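Local coordinates for phosphodiesterase (Salpingoeca rosetta, PDB 7CJ3), which is a membrane protein whose rhodopsin-like transmembrane domain, a bundle of helices, binds retinal in its interior, at residues 37-42 with 126-131; 60-65 with 256-261; 149-154 with 200-205; 183-188 with 238-243. One frame throughout, in Å; residues are numbered along the deposited sequence.

Contact 1 (37-42 with 126-131); sequences GSLIFF and VWLMRY
No ring enters the touch of Leu-39 with Leu-128 and Met-129, but flat groups lie beside it on each segment. The Phe-41 ring has the carbonyl oxygen of Gly-37 over one face, toward the rim. The Trp-127 indole carries Arg-130 CZ at its edge, in plane, and meets the rings of Phe-116 and, edge-to-face, Tyr-62. The contact proper is a two-pronged leucine: Leu-39 CD1 lies 3.8 Å from Met-129 N and 4.0 Å from Met-129 CB, while Leu-39 CD2 is 4.1 Å from both Leu-128 CB and Leu-128 CD1. Met-129 places CG anti to its backbone N (chi1 -176°), then bends twice, which carries CE back to 4.1 Å from Leu-39 CD1. That methionine also packs on Trp-32 and Met-36, residues of the same helix 17-41, and on Ser-105 and Ser-108 of helix 86-111. All three touching residues are buried, and no hydrogen bond crosses between the segments. The arrangement docks the end of helix 17-41, which precedes the seven-helix rhodopsin bundle, on the first turn of helix 128-149, the turn that also holds the retinal-pocket residue Tyr-131.

Contact 2 (60-65 with 256-261); sequences SFYGAT and MNCVAD. With OLC ((2R)-2,3-dihydroxypropyl (9Z)-octadec-9-enoate), chain L; OLC ((2R)-2,3-dihydroxypropyl (9Z)-octadec-9-enoate), chain D.
Cys-258 alone carries the protein side of this contact on its helix: its CB and SG meet Phe-61, Tyr-62 and Thr-65, while a monoolein tail lies against the same cysteine. The sulfur sits at the edge of the Tyr-62 ring, 4.0 Å from both CD1 and CE1, a sulfur-aromatic contact in which the line from the ring centroid to the sulfur is 75° off the ring normal. Phe-61 meets it through the root of its side chain, with CB 4.1 Å from Cys-258 SG, and turns its ring to the lipid, whose C10 lies over one face. Thr-65 OG1 comes within 3.3 Å of Cys-258 CB, yet its hydrogen bond goes backwards along its own helix to Phe-61 O, which also accepts from Thr-65 N. The hydroxyl stands beside the backbone N, anti to the carbonyl carbon (chi1 -49°), and reaches that oxygen from above the carbonyl plane.

Over 60-65 and 256-261 the helix axes run parallel, at 9°, and approach to 10.1 Å. These helices are the first and last of the seven-helix rhodopsin bundle, and their meeting closes the ring of helices. Lipid lines their outer side: C12 of one monoolein is 3.5 Å from Cys-258 CB, and C8 of a second is 4.0 Å from Gly-63 CA. The second subunit also packs here, with its Ala-64 on Ala-64 and its Val-67 on Val-259. Toward the interior, Tyr-62 OH is hydrogen-bonded to Glu-254, and Asp-261 of the retinal pocket to Tyr-106 and Lys-265.

Contact 3 (149-154 with 200-205); sequences SRADRS and WGMFGK. With OLC ((2R)-2,3-dihydroxypropyl (9Z)-octadec-9-enoate), chain N.
Met-202 reaches Ser-149 and Ala-151 with nearly its whole length. Its CB faces the methyl of Ala-151, 4.0 Å from that CB. With CG set between the backbone N and the carbonyl carbon (chi1 67°), the chain runs beside Ser-149, and Met-202 CG lies 3.7 Å from Ser-149 OG. The sulfur is shared by both neighbours: Met-202 SD is 3.6 Å from Ser-149 OG and 3.8 Å from Ala-151 CB. At the tip, Met-202 CE ends 4.3 Å from Ala-151 CB. The serine hydroxyl makes its hydrogen bond within its own helix, to Cys-145 O, so its approach to the sulfur is packing. Ser-149 CB also rests against the backbone, 3.6 Å from Met-202 O, and lies obliquely to the Phe-203 ring, 4.3 Å from CD1. That ring continues onto Leu-222, Leu-225 and Arg-226 of helix 219-233.

Trp-200 serves lipid instead. C9 of a monoolein lies over one face of its indole, toward the rim, and Trp-200 NE1 donates a bent hydrogen bond (135°) to the lipid O19, 3.0 Å away. Arg-226 adds a cation-pi contact to the same indole.

Between Ser-149 and Ala-151 the chain leaves helix 128-149 through a Schellman motif, with Arg-150 at positive phi; Asp-152 is then the N-cap residue of helix 153-173. The contact thus seats a tight interhelical turn of the rhodopsin bundle against the last turns of helix 178-207.

Contact 4 (183-188 with 238-243); sequences FVFAGS and LVEFLR. With RET (retinal), chain K.
Van der Waals packing joins the two helices through the rim of Phe-185. Glu-240 CB sits at the edge of that ring, near its plane and 4.1 Å from both CE2 and CZ, and Glu-240 CG is equally far from CE2. CB and CG make the touch, while the bend at chi2 takes the carboxylate away, its plane 77° from that of the ring. Phe-185 CZ also approaches the backbone N of Phe-241, at 4.2 Å. Setting CG anti to the backbone N (chi1 -162°) extends the Phe-185 side chain across the gap between the helices.

Contacts with the ligand use a face of the same ring. Retinal C3 is the ligand atom nearest Phe-185, beside CE2 and CZ; retinal C4 lies 4.1 Å above the ring plane, toward the rim, and Ser-188 CB is 4.2 Å from that same C4. From the other helix, Glu-240 CB lies 4.1 Å from retinal C17. Helix 178-207 and helix 235-245, the second part of the sixth helix, flank the six-membered ring of retinal, as the fifth and sixth helices do in microbial rhodopsins, and Phe-185 belongs to the pocket.

Charged interactions turn away from Phe-185. Glu-240 accepts a hydrogen bond from Arg-243 within a salt bridge, with Arg-243 NH2 2.7 Å from Glu-240 OE2. The donor arrives on the syn side of the carboxylate, 24° out of its plane, while OE2 lies close to the guanidinium plane. Val-239 CG1 covers one guanidinium face over its centre. Arg-243 NH1 has a second acid, Glu-254, and also bonds to Phe-250 O; the two carboxylates would be expected to stabilise its positive charge.

Contacts 1, 2 and 3 rest on mainly buried residues, whereas contact 4 lies nearer the surface. Contacts 3 and 4 share helix 178-207 but sit about 27 Å apart, centre to centre, one against an interhelical turn and the other at retinal. Contact 1 is aliphatic packing, with one leucine methyl also against a backbone N; contact 2 adds a thiol at a ring edge, contact 3 a thioether beside a hydroxyl, and contact 4 an aromatic rim on the stem of an ion-paired acid. Contacts 1 and 2 touch through Trp-127 and Tyr-62, and contacts 2 and 4 through Asn-257 and Val-239. Glu-254 ties these three together by bonding Arg-130, Tyr-62 and Arg-243.

Contact 1 (37-42 with 126-131)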
# COMPACT_ATOMS: atom_id res chain seq x y z
N GLY B 37 5.62 2.04 -25.38
CA GLY B 37 5.39 1.81 -26.82
C GLY B 37 6.34 0.76 -27.36
O GLY B 37 5.88 -0.35 -27.79
N SER B 38 7.64 1.07 -27.31
CA SER B 38 8.66 0.28 -28.03
C SER B 38 8.75 -1.11 -27.41
O SER B 38 8.89 -2.08 -28.18
CB SER B 38 9.95 1.00 -28.06
OG SER B 38 9.81 2.22 -27.33
N LEU B 39 8.60 -1.20 -26.08
CA LEU B 39 8.60 -2.49 -25.32
C LEU B 39 7.44 -3.39 -25.76
O LEU B 39 7.62 -4.63 -25.83
CB LEU B 39 8.57 -2.19 -23.82
CG LEU B 39 9.89 -1.68 -23.23
CD1 LEU B 39 9.78 -1.55 -21.72
CD2 LEU B 39 11.04 -2.61 -23.60
N ILE B 40 6.29 -2.81 -26.12
CA ILE B 40 5.13 -3.58 -26.67
C ILE B 40 5.46 -4.09 -28.08
O ILE B 40 5.25 -5.31 -28.35
CB ILE B 40 3.84 -2.74 -26.64
CG1 ILE B 40 3.33 -2.63 -25.19
CG2 ILE B 40 2.75 -3.34 -27.55
CD1 ILE B 40 2.23 -1.62 -24.98
N PHE B 41 5.95 -3.18 -28.94
CA PHE B 41 6.17 -3.42 -30.38
C PHE B 41 7.24 -4.51 -30.54
O PHE B 41 7.03 -5.42 -31.38
CB PHE B 41 6.51 -2.10 -31.10
CG PHE B 41 5.46 -1.01 -30.96
CD1 PHE B 41 5.76 0.34 -31.14
CD2 PHE B 41 4.15 -1.34 -30.65
CE1 PHE B 41 4.78 1.31 -31.01
CE2 PHE B 41 3.17 -0.37 -30.51
CZ PHE B 41 3.49 0.95 -30.68
N PHE B 42 8.29 -4.50 -29.71
CA PHE B 42 9.43 -5.45 -29.82
C PHE B 42 9.27 -6.68 -28.92
O PHE B 42 10.15 -7.51 -28.90
CB PHE B 42 10.75 -4.72 -29.58
CG PHE B 42 11.13 -3.75 -30.67
CD1 PHE B 42 11.42 -4.20 -31.95
CD2 PHE B 42 11.28 -2.39 -30.40
CE1 PHE B 42 11.80 -3.31 -32.95
CE2 PHE B 42 11.67 -1.50 -31.39
CZ PHE B 42 11.92 -1.96 -32.67
N VAL B 126 15.67 -9.49 -17.58
CA VAL B 126 16.03 -8.09 -17.22
C VAL B 126 14.88 -7.20 -17.67
O VAL B 126 14.74 -6.96 -18.88
CB VAL B 126 17.36 -7.69 -17.90
CG1 VAL B 126 17.88 -6.35 -17.39
CG2 VAL B 126 18.40 -8.77 -17.74
N TRP B 127 14.07 -6.72 -16.73
CA TRP B 127 12.85 -5.93 -17.01
C TRP B 127 13.27 -4.50 -17.31
O TRP B 127 13.58 -3.74 -16.32
CB TRP B 127 11.91 -5.99 -15.82
CG TRP B 127 11.43 -7.36 -15.44
CD1 TRP B 127 11.46 -7.91 -14.19
CD2 TRP B 127 10.76 -8.32 -16.28
NE1 TRP B 127 10.87 -9.15 -14.19
CE2 TRP B 127 10.44 -9.43 -15.46
CE3 TRP B 127 10.38 -8.35 -17.62
CZ2 TRP B 127 9.79 -10.56 -15.95
CZ3 TRP B 127 9.74 -9.48 -18.11
CH2 TRP B 127 9.43 -10.56 -17.28
N LEU B 128 13.26 -4.12 -18.60
CA LEU B 128 13.66 -2.77 -19.07
C LEU B 128 12.64 -1.72 -18.60
O LEU B 128 13.00 -0.52 -18.43
CB LEU B 128 13.75 -2.85 -20.59
CG LEU B 128 14.93 -3.68 -21.11
CD1 LEU B 128 14.73 -4.10 -22.57
CD2 LEU B 128 16.24 -2.90 -20.95
N MET B 129 11.42 -2.16 -18.33
CA MET B 129 10.32 -1.29 -17.81
C MET B 129 10.64 -0.84 -16.38
O MET B 129 10.53 0.36 -16.11
CB MET B 129 8.96 -1.99 -17.88
CG MET B 129 7.80 -1.10 -17.46
SD MET B 129 7.47 0.29 -18.56
CE MET B 129 6.40 -0.56 -19.71
N ARG B 130 11.08 -1.75 -15.51
CA ARG B 130 11.53 -1.36 -14.14
C ARG B 130 12.68 -0.36 -14.27
O ARG B 130 12.56 0.73 -13.66
CB ARG B 130 11.90 -2.55 -13.26
CG ARG B 130 12.13 -2.16 -11.81
CD ARG B 130 12.08 -3.35 -10.85
NE ARG B 130 12.88 -4.46 -11.34
CZ ARG B 130 12.62 -5.75 -11.12
NH1 ARG B 130 11.60 -6.13 -10.35
NH2 ARG B 130 13.41 -6.67 -11.64
N TYR B 131 13.71 -0.67 -15.06
CA TYR B 131 14.85 0.25 -15.29
C TYR B 131 14.33 1.59 -15.85
O TYR B 131 14.75 2.64 -15.31
CB TYR B 131 15.91 -0.42 -16.18
CG TYR B 131 16.85 -1.35 -15.45
CD1 TYR B 131 17.86 -0.85 -14.61
CD2 TYR B 131 16.77 -2.73 -15.62
CE1 TYR B 131 18.74 -1.69 -13.94
CE2 TYR B 131 17.65 -3.58 -14.96
CZ TYR B 131 18.64 -3.07 -14.12
OH TYR B 131 19.51 -3.92 -13.49

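Contact 2 (60-65 with 256-261)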
# COMPACT_ATOMS: atom_id res chain seq x y z
N SER B 60 1.33 -11.64 -9.73
CA SER B 60 0.76 -11.28 -8.41
C SER B 60 1.57 -10.15 -7.81
O SER B 60 0.96 -9.20 -7.31
CB SER B 60 0.79 -12.46 -7.49
OG SER B 60 -0.15 -13.45 -7.89
N PHE B 61 2.90 -10.28 -7.84
CA PHE B 61 3.85 -9.30 -7.26
C PHE B 61 3.64 -7.93 -7.91
O PHE B 61 3.38 -6.95 -7.19
CB PHE B 61 5.27 -9.80 -7.43
CG PHE B 61 5.64 -11.05 -6.68
CD1 PHE B 61 4.78 -11.63 -5.76
CD2 PHE B 61 6.90 -11.62 -6.85
CE1 PHE B 61 5.14 -12.80 -5.09
CE2 PHE B 61 7.26 -12.77 -6.17
CZ PHE B 61 6.38 -13.36 -5.29
N TYR B 62 3.68 -7.89 -9.24
CA TYR B 62 3.52 -6.65 -10.06
C TYR B 62 2.10 -6.11 -9.85
O TYR B 62 1.97 -4.91 -9.48
CB TYR B 62 3.96 -6.92 -11.51
CG TYR B 62 5.34 -7.55 -11.64
CD1 TYR B 62 6.38 -7.24 -10.77
CD2 TYR B 62 5.61 -8.47 -12.64
CE1 TYR B 62 7.62 -7.86 -10.87
CE2 TYR B 62 6.84 -9.10 -12.76
CZ TYR B 62 7.86 -8.79 -11.87
OH TYR B 62 9.08 -9.42 -11.99
N GLY B 63 1.07 -6.94 -9.99
CA GLY B 63 -0.32 -6.55 -9.72
C GLY B 63 -0.42 -5.87 -8.39
O GLY B 63 -0.85 -4.71 -8.33
N ALA B 64 0.05 -6.54 -7.33
CA ALA B 64 -0.08 -6.08 -5.93
C ALA B 64 0.65 -4.75 -5.77
O ALA B 64 0.08 -3.83 -5.13
CB ALA B 64 0.50 -7.10 -5.00
N THR B 65 1.86 -4.66 -6.30
CA THR B 65 2.69 -3.44 -6.20
C THR B 65 1.92 -2.30 -6.85
O THR B 65 1.94 -1.14 -6.32
CB THR B 65 4.05 -3.65 -6.87
OG1 THR B 65 4.58 -4.87 -6.37
CG2 THR B 65 5.03 -2.54 -6.57
N MET B 256 11.58 -8.80 -3.19
CA MET B 256 12.34 -7.79 -2.41
C MET B 256 12.34 -6.47 -3.19
O MET B 256 12.16 -5.42 -2.56
CB MET B 256 13.76 -8.28 -2.13
CG MET B 256 13.78 -9.51 -1.22
SD MET B 256 15.42 -10.29 -0.96
CE MET B 256 16.45 -8.88 -0.53
N ASN B 257 12.44 -6.53 -4.53
CA ASN B 257 12.51 -5.32 -5.39
C ASN B 257 11.21 -4.53 -5.26
O ASN B 257 11.29 -3.30 -5.02
CB ASN B 257 12.82 -5.68 -6.83
CG ASN B 257 14.29 -5.88 -7.07
OD1 ASN B 257 15.13 -5.10 -6.62
ND2 ASN B 257 14.62 -6.90 -7.85
N CYS B 258 10.07 -5.23 -5.39
CA CYS B 258 8.69 -4.67 -5.30
C CYS B 258 8.49 -3.95 -3.96
O CYS B 258 8.03 -2.77 -3.99
CB CYS B 258 7.64 -5.76 -5.45
SG CYS B 258 7.70 -6.53 -7.09
N VAL B 259 8.85 -4.62 -2.86
CA VAL B 259 8.74 -4.09 -1.48
C VAL B 259 9.65 -2.86 -1.32
O VAL B 259 9.18 -1.86 -0.76
CB VAL B 259 9.04 -5.19 -0.43
CG1 VAL B 259 8.88 -4.67 1.01
CG2 VAL B 259 8.17 -6.43 -0.63
N ALA B 260 10.89 -2.95 -1.79
CA ALA B 260 11.91 -1.86 -1.81
C ALA B 260 11.40 -0.66 -2.61
O ALA B 260 11.42 0.50 -2.09
CB ALA B 260 13.18 -2.36 -2.44
N ASP B 261 10.97 -0.91 -3.85
CA ASP B 261 10.49 0.18 -4.74
C ASP B 261 9.41 0.97 -3.99
O ASP B 261 9.57 2.19 -3.83
CB ASP B 261 9.95 -0.37 -6.05
CG ASP B 261 9.99 0.65 -7.18
OD1 ASP B 261 10.21 1.85 -6.89
OD2 ASP B 261 9.84 0.25 -8.34
C18 OLC L . 3.47 -2.56 0.08
C10 OLC L . 6.04 -9.15 -2.64
C9 OLC L . 6.20 -9.80 -1.47
C17 OLC L . 3.61 -2.94 -1.39
C11 OLC L . 4.75 -8.55 -3.12
C8 OLC L . 5.02 -9.93 -0.54
C24 OLC L . 5.33 -21.38 -3.61
C16 OLC L . 2.60 -3.99 -1.67
C12 OLC L . 5.12 -7.17 -3.51
C7 OLC L . 5.45 -10.53 0.76
C15 OLC L . 3.04 -5.28 -0.98
C13 OLC L . 4.10 -6.17 -3.08
C6 OLC L . 6.09 -11.89 0.53
C14 OLC L . 4.26 -5.98 -1.60
C5 OLC L . 5.24 -12.95 -0.12
C4 OLC L . 6.05 -13.55 -1.23
C3 OLC L . 5.34 -14.77 -1.79
C2 OLC L . 5.34 -15.95 -0.83
C21 OLC L . 5.88 -19.62 -2.04
C1 OLC L . 5.89 -17.13 -1.58
C22 OLC L . 4.88 -19.99 -3.10
O19 OLC L . 6.76 -16.92 -2.42
O25 OLC L . 4.87 -21.66 -4.95
O23 OLC L . 3.50 -19.92 -2.58
O20 OLC L . 5.38 -18.49 -1.32
C18 OLC D . -2.60 -2.77 -1.91
C10 OLC D . -3.27 -8.93 -7.53
C9 OLC D . -3.70 -8.69 -8.77
C17 OLC D . -2.17 -4.19 -1.69
C11 OLC D . -3.85 -8.32 -6.27
C8 OLC D . -3.00 -9.45 -9.89
C16 OLC D . -2.67 -5.10 -2.80
C12 OLC D . -3.65 -9.24 -5.04
C7 OLC D . -3.18 -10.98 -9.70
C15 OLC D . -2.99 -6.50 -2.31
C13 OLC D . -2.99 -8.54 -3.86
C6 OLC D . -3.09 -11.80 -11.01
C14 OLC D . -3.73 -7.32 -3.34
C5 OLC D . -2.64 -13.27 -10.84

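Contact 3 (149-154 with 200-205)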
# COMPACT_ATOMS: atom_id res chain seq x y z
N SER B 149 15.87 20.77 0.68
CA SER B 149 17.13 21.18 1.33
C SER B 149 17.70 22.50 0.77
O SER B 149 18.81 22.88 1.19
CB SER B 149 18.13 20.03 1.23
OG SER B 149 18.52 19.75 -0.12
N ARG B 150 16.98 23.17 -0.15
CA ARG B 150 17.41 24.44 -0.80
C ARG B 150 18.87 24.33 -1.23
O ARG B 150 19.66 25.22 -0.89
CB ARG B 150 17.21 25.63 0.15
CG ARG B 150 15.83 25.72 0.78
CD ARG B 150 14.73 26.27 -0.10
NE ARG B 150 13.60 26.55 0.75
CZ ARG B 150 12.53 27.25 0.41
NH1 ARG B 150 12.40 27.71 -0.82
NH2 ARG B 150 11.54 27.45 1.27
N ALA B 151 19.25 23.26 -1.94
CA ALA B 151 20.64 22.97 -2.35
C ALA B 151 20.99 23.76 -3.61
O ALA B 151 20.04 24.27 -4.26
CB ALA B 151 20.79 21.50 -2.62
N ASP B 152 22.29 23.84 -3.93
CA ASP B 152 22.78 24.44 -5.20
C ASP B 152 22.28 23.55 -6.35
O ASP B 152 22.40 22.30 -6.25
CB ASP B 152 24.29 24.71 -5.16
CG ASP B 152 24.69 26.14 -4.78
OD1 ASP B 152 23.90 26.81 -4.06
OD2 ASP B 152 25.79 26.59 -5.19
N ARG B 153 21.72 24.17 -7.39
CA ARG B 153 21.04 23.49 -8.54
C ARG B 153 22.05 22.59 -9.29
O ARG B 153 21.64 21.50 -9.74
CB ARG B 153 20.35 24.54 -9.43
CG ARG B 153 19.09 25.15 -8.83
CD ARG B 153 19.19 26.00 -7.55
NE ARG B 153 20.08 27.16 -7.67
CZ ARG B 153 20.28 28.08 -6.73
NH1 ARG B 153 19.63 28.01 -5.58
NH2 ARG B 153 21.11 29.08 -6.95
N SER B 154 23.32 23.00 -9.38
CA SER B 154 24.40 22.25 -10.07
C SER B 154 24.76 20.96 -9.31
O SER B 154 25.16 19.98 -9.96
CB SER B 154 25.63 23.09 -10.25
OG SER B 154 26.39 23.10 -9.05
N TRP B 200 23.43 12.95 1.27
CA TRP B 200 23.60 13.06 2.74
C TRP B 200 24.13 14.47 3.05
O TRP B 200 23.54 15.16 3.91
CB TRP B 200 24.48 11.92 3.27
CG TRP B 200 24.49 11.80 4.77
CD1 TRP B 200 25.31 12.47 5.64
CD2 TRP B 200 23.64 10.98 5.59
NE1 TRP B 200 25.02 12.13 6.93
CE2 TRP B 200 23.99 11.23 6.93
CE3 TRP B 200 22.61 10.08 5.33
CZ2 TRP B 200 23.34 10.62 8.00
CZ3 TRP B 200 21.98 9.46 6.38
CH2 TRP B 200 22.34 9.73 7.70
N GLY B 201 25.11 14.94 2.28
CA GLY B 201 25.73 16.27 2.40
C GLY B 201 24.72 17.41 2.36
O GLY B 201 24.72 18.24 3.30
N MET B 202 23.90 17.48 1.31
CA MET B 202 23.06 18.67 1.01
C MET B 202 21.93 18.78 2.05
O MET B 202 21.58 19.92 2.40
CB MET B 202 22.50 18.63 -0.42
CG MET B 202 21.49 17.54 -0.68
SD MET B 202 20.65 17.76 -2.30
CE MET B 202 21.99 17.41 -3.44
N PHE B 203 21.41 17.65 2.54
CA PHE B 203 20.48 17.61 3.70
C PHE B 203 21.17 18.14 4.96
O PHE B 203 20.48 18.82 5.74
CB PHE B 203 20.00 16.20 3.96
CG PHE B 203 18.82 15.81 3.11
CD1 PHE B 203 17.57 16.35 3.37
CD2 PHE B 203 18.96 14.92 2.07
CE1 PHE B 203 16.48 15.98 2.60
CE2 PHE B 203 17.87 14.57 1.29
CZ PHE B 203 16.63 15.09 1.57
N GLY B 204 22.45 17.81 5.14
CA GLY B 204 23.29 18.28 6.25
C GLY B 204 23.51 19.79 6.21
O GLY B 204 23.29 20.46 7.25
N LYS B 205 23.95 20.32 5.06
CA LYS B 205 24.15 21.78 4.88
C LYS B 205 22.89 22.50 5.40
O LYS B 205 23.04 23.49 6.19
CB LYS B 205 24.48 22.08 3.42
CG LYS B 205 25.88 21.68 2.99
CD LYS B 205 26.05 21.52 1.50
CE LYS B 205 27.40 20.92 1.14
NZ LYS B 205 27.63 20.85 -0.33
C18 OLC N . 25.58 -0.76 0.44
C10 OLC N . 25.96 8.43 4.62
C9 OLC N . 26.47 9.16 5.63
C17 OLC N . 26.17 0.32 1.34
C11 OLC N . 26.74 7.60 3.64
C8 OLC N . 27.91 9.34 5.99
C24 OLC N . 26.86 18.58 10.07
C16 OLC N . 25.71 1.76 1.08
C12 OLC N . 25.91 6.44 3.14
C7 OLC N . 28.12 10.63 6.77
C15 OLC N . 26.65 2.82 1.69
C13 OLC N . 26.78 5.20 2.79
C6 OLC N . 29.48 11.27 6.50
C14 OLC N . 25.90 4.05 2.19
C5 OLC N . 29.64 12.10 5.20
C4 OLC N . 28.95 13.50 5.11
C3 OLC N . 28.47 14.14 6.43
C2 OLC N . 27.42 15.26 6.30
C21 OLC N . 25.18 16.82 9.25
C1 OLC N . 26.60 15.39 7.61
C22 OLC N . 25.50 17.90 10.31
O19 OLC N . 26.37 14.39 8.30
O25 OLC N . 26.90 19.76 10.85
O23 OLC N . 24.47 18.92 10.39
O20 OLC N . 26.09 16.69 8.13

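Contact 4 (183-188 with 238-243)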
# COMPACT_ATOMS: atom_id res chain seq x y z
N PHE B 183 33.18 -4.83 -14.12
CA PHE B 183 33.71 -3.44 -14.08
C PHE B 183 32.55 -2.45 -14.05
O PHE B 183 32.56 -1.54 -13.20
CB PHE B 183 34.69 -3.20 -15.24
N VAL B 184 31.56 -2.68 -14.93
CA VAL B 184 30.40 -1.76 -15.14
C VAL B 184 29.53 -1.77 -13.87
O VAL B 184 29.18 -0.67 -13.39
CB VAL B 184 29.63 -2.11 -16.43
CG1 VAL B 184 28.36 -1.30 -16.61
CG2 VAL B 184 30.52 -1.95 -17.66
N PHE B 185 29.26 -2.95 -13.29
CA PHE B 185 28.54 -3.09 -12.00
C PHE B 185 29.25 -2.37 -10.84
O PHE B 185 28.61 -1.59 -10.13
CB PHE B 185 28.36 -4.56 -11.64
CG PHE B 185 27.28 -4.78 -10.61
CD1 PHE B 185 27.59 -4.78 -9.26
CD2 PHE B 185 25.96 -4.97 -10.98
CE1 PHE B 185 26.61 -4.98 -8.30
CE2 PHE B 185 24.98 -5.18 -10.03
CZ PHE B 185 25.30 -5.17 -8.69
N ALA B 186 30.56 -2.60 -10.70
CA ALA B 186 31.44 -2.01 -9.65
C ALA B 186 31.49 -0.49 -9.79
O ALA B 186 31.42 0.19 -8.75
CB ALA B 186 32.83 -2.60 -9.74
N GLY B 187 31.64 0.03 -11.02
CA GLY B 187 31.61 1.48 -11.31
C GLY B 187 30.26 2.08 -10.96
O GLY B 187 30.23 3.19 -10.37
N SER B 188 29.17 1.37 -11.31
CA SER B 188 27.76 1.67 -10.93
C SER B 188 27.65 1.79 -9.41
O SER B 188 27.38 2.92 -8.88
CB SER B 188 26.82 0.61 -11.43
OG SER B 188 26.33 0.90 -12.75
N LEU B 238 21.81 -4.61 -3.40
CA LEU B 238 21.94 -5.84 -2.58
C LEU B 238 21.19 -6.98 -3.27
O LEU B 238 21.79 -8.03 -3.45
CB LEU B 238 21.40 -5.58 -1.17
CG LEU B 238 21.66 -6.70 -0.14
CD1 LEU B 238 23.09 -7.24 -0.20
CD2 LEU B 238 21.40 -6.23 1.28
N VAL B 239 19.95 -6.78 -3.71
CA VAL B 239 19.19 -7.85 -4.42
C VAL B 239 19.96 -8.31 -5.66
O VAL B 239 20.11 -9.53 -5.86
CB VAL B 239 17.78 -7.39 -4.80
CG1 VAL B 239 17.08 -8.47 -5.64
CG2 VAL B 239 16.98 -7.06 -3.55
N GLU B 240 20.45 -7.36 -6.45
CA GLU B 240 21.14 -7.66 -7.73
C GLU B 240 22.40 -8.50 -7.43
O GLU B 240 22.56 -9.57 -8.04
CB GLU B 240 21.41 -6.37 -8.51
CG GLU B 240 21.08 -6.47 -10.00
CD GLU B 240 20.01 -7.47 -10.45
OE1 GLU B 240 20.36 -8.65 -10.75
OE2 GLU B 240 18.82 -7.10 -10.46
N PHE B 241 23.23 -8.07 -6.49
CA PHE B 241 24.46 -8.79 -6.05
C PHE B 241 24.16 -10.25 -5.69
O PHE B 241 24.82 -11.14 -6.22
CB PHE B 241 25.10 -8.13 -4.83
CG PHE B 241 26.39 -8.80 -4.44
CD1 PHE B 241 27.52 -8.64 -5.23
CD2 PHE B 241 26.46 -9.63 -3.33
CE1 PHE B 241 28.72 -9.25 -4.87
CE2 PHE B 241 27.64 -10.27 -3.00
CZ PHE B 241 28.77 -10.08 -3.77
N LEU B 242 23.21 -10.45 -4.78
CA LEU B 242 22.85 -11.77 -4.19
C LEU B 242 22.22 -12.69 -5.24
O LEU B 242 22.40 -13.92 -5.12
CB LEU B 242 21.86 -11.54 -3.05
CG LEU B 242 22.48 -11.01 -1.76
CD1 LEU B 242 21.41 -10.55 -0.77
CD2 LEU B 242 23.36 -12.07 -1.12
N ARG B 243 21.46 -12.15 -6.20
CA ARG B 243 20.78 -12.98 -7.21
C ARG B 243 21.79 -13.38 -8.30
O ARG B 243 21.83 -14.58 -8.67
CB ARG B 243 19.57 -12.24 -7.77
CG ARG B 243 18.74 -13.10 -8.71
CD ARG B 243 17.44 -12.45 -9.12
NE ARG B 243 17.56 -11.07 -9.56
CZ ARG B 243 16.58 -10.17 -9.57
NH1 ARG B 243 15.37 -10.47 -9.14
NH2 ARG B 243 16.84 -8.94 -9.99
C1 RET K . 21.42 -1.21 -9.61
C2 RET K . 22.56 -1.83 -10.42
C3 RET K . 23.68 -2.31 -9.60
C4 RET K . 24.23 -1.21 -8.73
C5 RET K . 23.22 -0.24 -8.20
C6 RET K . 21.89 -0.29 -8.49
C7 RET K . 20.97 0.57 -7.74
C8 RET K . 19.61 0.78 -7.96
C9 RET K . 18.77 1.78 -7.38
C10 RET K . 17.40 1.93 -7.72
C11 RET K . 16.43 2.73 -7.11
C12 RET K . 15.06 2.81 -7.35
C13 RET K . 14.13 3.67 -6.75
C14 RET K . 12.82 3.69 -7.17
C15 RET K . 11.89 4.81 -7.05
C16 RET K . 20.60 -0.42 -10.65
C17 RET K . 20.55 -2.35 -9.06
C18 RET K . 23.86 0.81 -7.31
C19 RET K . 19.31 2.74 -6.36
C20 RET K . 14.61 4.54 -5.62